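Local coordinates for probable tRNA pseudouridine synthase D (Methanosarcina mazei, PDB 1Z2Z), which probably converts uridine 13 of transfer RNAs into pseudouridine, as a member of the TruD family of pseudouridine synthases, at residues E46-R57 / D112-K123. Residues are numbered along the deposited sequence; the frame is centred on the assembly and turned at random.
Sequences EGKYLIVELTKR and DIELKVLGRSRK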
# COMPACT_ATOMS: atom_id res chain seq x y z
N GLU A 46 -29.14 12.12 -17.26
CA GLU A 46 -28.60 13.14 -18.17
C GLU A 46 -27.12 13.40 -17.93
O GLU A 46 -26.57 13.01 -16.92
CB GLU A 46 -29.40 14.43 -18.02
CG GLU A 46 -30.73 14.38 -18.77
CD GLU A 46 -31.84 15.13 -18.07
OE1 GLU A 46 -32.46 14.58 -17.13
OE2 GLU A 46 -32.10 16.29 -18.47
N GLY A 47 -26.47 14.05 -18.89
CA GLY A 47 -25.05 14.34 -18.78
C GLY A 47 -24.30 13.82 -19.99
O GLY A 47 -24.75 12.88 -20.63
N LYS A 48 -23.15 14.41 -20.30
CA LYS A 48 -22.38 13.97 -21.46
C LYS A 48 -21.42 12.84 -21.12
O LYS A 48 -20.51 12.54 -21.89
CB LYS A 48 -21.60 15.16 -22.05
CG LYS A 48 -20.48 15.70 -21.14
CD LYS A 48 -20.17 17.17 -21.42
CE LYS A 48 -19.14 17.74 -20.43
NZ LYS A 48 -17.72 17.39 -20.73
N TYR A 49 -21.64 12.20 -19.98
CA TYR A 49 -20.81 11.09 -19.53
C TYR A 49 -21.67 9.85 -19.29
O TYR A 49 -22.66 9.88 -18.54
CB TYR A 49 -20.05 11.51 -18.26
CG TYR A 49 -18.79 12.33 -18.51
CD1 TYR A 49 -17.68 11.75 -19.11
CD2 TYR A 49 -18.71 13.68 -18.16
CE1 TYR A 49 -16.53 12.48 -19.37
CE2 TYR A 49 -17.55 14.43 -18.42
CZ TYR A 49 -16.47 13.82 -19.03
OH TYR A 49 -15.31 14.51 -19.34
N LEU A 50 -21.30 8.75 -19.94
CA LEU A 50 -22.04 7.50 -19.81
C LEU A 50 -21.36 6.69 -18.72
O LEU A 50 -20.16 6.47 -18.77
CB LEU A 50 -22.02 6.75 -21.15
CG LEU A 50 -23.04 5.63 -21.36
CD1 LEU A 50 -22.69 4.50 -20.46
CD2 LEU A 50 -24.45 6.12 -21.08
N ILE A 51 -22.13 6.27 -17.72
CA ILE A 51 -21.54 5.51 -16.62
C ILE A 51 -21.85 4.02 -16.68
O ILE A 51 -23.01 3.59 -16.58
CB ILE A 51 -21.99 6.03 -15.23
CG1 ILE A 51 -22.02 7.57 -15.20
CG2 ILE A 51 -21.05 5.48 -14.19
CD1 ILE A 51 -20.72 8.26 -15.62
N VAL A 52 -20.78 3.24 -16.77
CA VAL A 52 -20.87 1.80 -16.90
C VAL A 52 -20.17 0.99 -15.84
O VAL A 52 -19.12 1.37 -15.33
CB VAL A 52 -20.28 1.39 -18.26
CG1 VAL A 52 -20.66 -0.04 -18.58
CG2 VAL A 52 -20.75 2.33 -19.35
N GLU A 53 -20.76 -0.15 -15.51
CA GLU A 53 -20.17 -1.06 -14.53
C GLU A 53 -19.30 -1.99 -15.35
O GLU A 53 -19.78 -2.71 -16.22
CB GLU A 53 -21.25 -1.86 -13.83
CG GLU A 53 -20.70 -2.79 -12.79
CD GLU A 53 -21.76 -3.73 -12.26
OE1 GLU A 53 -21.73 -4.91 -12.65
OE2 GLU A 53 -22.62 -3.27 -11.48
N LEU A 54 -18.00 -1.97 -15.07
CA LEU A 54 -17.03 -2.78 -15.76
C LEU A 54 -16.70 -4.05 -14.98
O LEU A 54 -16.37 -3.98 -13.80
CB LEU A 54 -15.76 -1.95 -15.97
CG LEU A 54 -14.49 -2.63 -16.49
CD1 LEU A 54 -14.79 -3.35 -17.79
CD2 LEU A 54 -13.39 -1.57 -16.67
N THR A 55 -16.81 -5.20 -15.63
CA THR A 55 -16.50 -6.47 -14.98
C THR A 55 -15.47 -7.07 -15.89
O THR A 55 -15.73 -7.29 -17.06
CB THR A 55 -17.71 -7.39 -14.90
OG1 THR A 55 -18.81 -6.70 -14.30
CG2 THR A 55 -17.36 -8.62 -14.05
N LYS A 56 -14.29 -7.33 -15.35
CA LYS A 56 -13.23 -7.87 -16.16
C LYS A 56 -12.58 -9.10 -15.55
O LYS A 56 -12.51 -9.24 -14.33
CB LYS A 56 -12.19 -6.78 -16.45
CG LYS A 56 -11.40 -6.28 -15.25
CD LYS A 56 -10.55 -5.08 -15.63
CE LYS A 56 -9.26 -5.06 -14.84
NZ LYS A 56 -9.52 -5.40 -13.42
N ARG A 57 -12.10 -9.99 -16.40
CA ARG A 57 -11.49 -11.20 -15.95
C ARG A 57 -10.09 -11.30 -16.50
O ARG A 57 -9.88 -11.39 -17.71
CB ARG A 57 -12.32 -12.40 -16.40
CG ARG A 57 -11.73 -13.73 -16.01
CD ARG A 57 -12.67 -14.90 -16.35
NE ARG A 57 -12.11 -16.18 -15.88
CZ ARG A 57 -10.98 -16.74 -16.33
NH1 ARG A 57 -10.58 -17.89 -15.82
NH2 ARG A 57 -10.27 -16.16 -17.29
N ASP A 112 -14.10 -11.94 -21.81
CA ASP A 112 -13.85 -11.81 -20.38
C ASP A 112 -14.06 -10.37 -19.92
O ASP A 112 -13.35 -9.86 -19.06
CB ASP A 112 -12.43 -12.30 -20.04
CG ASP A 112 -12.31 -13.83 -20.03
OD1 ASP A 112 -13.37 -14.52 -19.95
OD2 ASP A 112 -11.17 -14.36 -20.07
N ILE A 113 -15.06 -9.73 -20.50
CA ILE A 113 -15.40 -8.37 -20.17
C ILE A 113 -16.89 -8.28 -20.24
O ILE A 113 -17.50 -8.81 -21.16
CB ILE A 113 -14.81 -7.39 -21.17
CG1 ILE A 113 -13.28 -7.43 -21.07
CG2 ILE A 113 -15.37 -5.99 -20.93
CD1 ILE A 113 -12.73 -6.89 -19.77
N GLU A 114 -17.48 -7.61 -19.27
CA GLU A 114 -18.90 -7.46 -19.23
C GLU A 114 -19.14 -5.98 -18.99
O GLU A 114 -18.52 -5.39 -18.11
CB GLU A 114 -19.44 -8.31 -18.09
CG GLU A 114 -20.91 -8.58 -18.14
CD GLU A 114 -21.25 -9.94 -17.54
OE1 GLU A 114 -21.17 -10.09 -16.30
OE2 GLU A 114 -21.59 -10.86 -18.33
N LEU A 115 -20.01 -5.38 -19.80
CA LEU A 115 -20.32 -3.96 -19.69
C LEU A 115 -21.80 -3.76 -19.40
O LEU A 115 -22.65 -4.27 -20.13
CB LEU A 115 -19.97 -3.25 -21.00
CG LEU A 115 -18.50 -3.17 -21.42
CD1 LEU A 115 -18.40 -2.39 -22.72
CD2 LEU A 115 -17.67 -2.48 -20.34
N LYS A 116 -22.11 -3.01 -18.36
CA LYS A 116 -23.51 -2.76 -17.99
C LYS A 116 -23.71 -1.28 -17.67
O LYS A 116 -23.03 -0.71 -16.82
CB LYS A 116 -23.89 -3.63 -16.78
CG LYS A 116 -23.44 -5.10 -16.88
CD LYS A 116 -23.76 -5.91 -15.61
CE LYS A 116 -23.14 -7.31 -15.63
NZ LYS A 116 -23.24 -7.98 -14.28
N VAL A 117 -24.65 -0.66 -18.35
CA VAL A 117 -24.91 0.75 -18.12
C VAL A 117 -25.46 0.98 -16.71
O VAL A 117 -26.21 0.17 -16.17
CB VAL A 117 -25.91 1.29 -19.17
CG1 VAL A 117 -26.17 2.75 -18.97
CG2 VAL A 117 -25.36 1.05 -20.57
N LEU A 118 -25.04 2.08 -16.09
CA LEU A 118 -25.54 2.44 -14.77
C LEU A 118 -26.34 3.73 -14.97
O LEU A 118 -27.38 3.92 -14.35
CB LEU A 118 -24.39 2.62 -13.76
CG LEU A 118 -23.60 1.34 -13.39
CD1 LEU A 118 -22.38 1.69 -12.56
CD2 LEU A 118 -24.48 0.35 -12.65
N GLY A 119 -25.89 4.60 -15.87
CA GLY A 119 -26.64 5.82 -16.10
C GLY A 119 -25.78 6.88 -16.72
O GLY A 119 -24.82 6.57 -17.42
N ARG A 120 -26.10 8.15 -16.48
CA ARG A 120 -25.29 9.23 -17.04
C ARG A 120 -25.01 10.30 -15.99
O ARG A 120 -25.61 10.30 -14.92
CB ARG A 120 -26.00 9.86 -18.26
CG ARG A 120 -26.28 8.88 -19.43
CD ARG A 120 -26.82 9.59 -20.69
NE ARG A 120 -25.81 10.46 -21.28
CZ ARG A 120 -24.82 10.05 -22.06
NH1 ARG A 120 -23.94 10.92 -22.53
NH2 ARG A 120 -24.72 8.77 -22.39
N SER A 121 -24.08 11.19 -16.29
CA SER A 121 -23.72 12.26 -15.37
C SER A 121 -22.90 13.33 -16.05
O SER A 121 -22.14 13.06 -16.99
CB SER A 121 -22.93 11.71 -14.18
OG SER A 121 -22.22 12.77 -13.55
N ARG A 122 -23.03 14.56 -15.57
CA ARG A 122 -22.30 15.68 -16.14
C ARG A 122 -20.86 15.58 -15.65
O ARG A 122 -19.98 16.27 -16.16
CB ARG A 122 -22.91 17.01 -15.67
CG ARG A 122 -24.43 17.08 -15.84
CD ARG A 122 -25.00 18.39 -15.31
NE ARG A 122 -26.45 18.36 -15.16
CZ ARG A 122 -27.32 18.17 -16.16
NH1 ARG A 122 -26.88 18.01 -17.40
NH2 ARG A 122 -28.62 18.15 -15.91
N LYS A 123 -20.63 14.72 -14.67
CA LYS A 123 -19.29 14.55 -14.11
C LYS A 123 -18.67 13.20 -14.42
O LYS A 123 -19.32 12.16 -14.37
CB LYS A 123 -19.33 14.77 -12.58
CG LYS A 123 -20.11 13.72 -11.79
CD LYS A 123 -20.76 14.30 -10.51
CE LYS A 123 -19.75 14.64 -9.41
NZ LYS A 123 -19.12 13.44 -8.75
O HOH W 1 -20.37 -8.51 -12.77
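Ile51 meets both Leu118 and Gly119 in a classic beta bulge, where antiparallel strands 49-57 and 113-121 slip by one residue; strand 90-98 pairs with the other edge of 49-57 in the mixed sheet. Ile51 O takes two backbone donors, Leu118 N at 2.6 Å and Gly119 N at 3.1 Å; Gly119 suits this backbone, at which a CB would be jammed against the preceding carbonyl O. The close-packed face is aliphatic, its branched chains packing on helices 61-72 and 102-105: Leu54 CD1 lies 3.9 Å from Leu115 CD2, the two leucines running side by side, while the Leu50 side chain crosses that of Val117 at about a right angle. On the other face Ile51 is buried, but the solvent side is looser and polar: Glu53 and Lys116 extend alongside each other into a long salt bridge, Lys116 NZ also pairs with Glu114, and a water joins it to Thr55 OG1. Arg120, long enough to reach across to residues 47-50, bends at chi3 (66°) and spreads a guanidinium face over the Tyr49-Leu50 backbone. Replacing this arginine by alanine would probably leave Gly47 O without both N-H donors and Thr100 O without its own. Arg120 grips that single carbonyl oxygen side-on, NE at 2.7 Å and NH1 at 2.8 Å from Gly47 O.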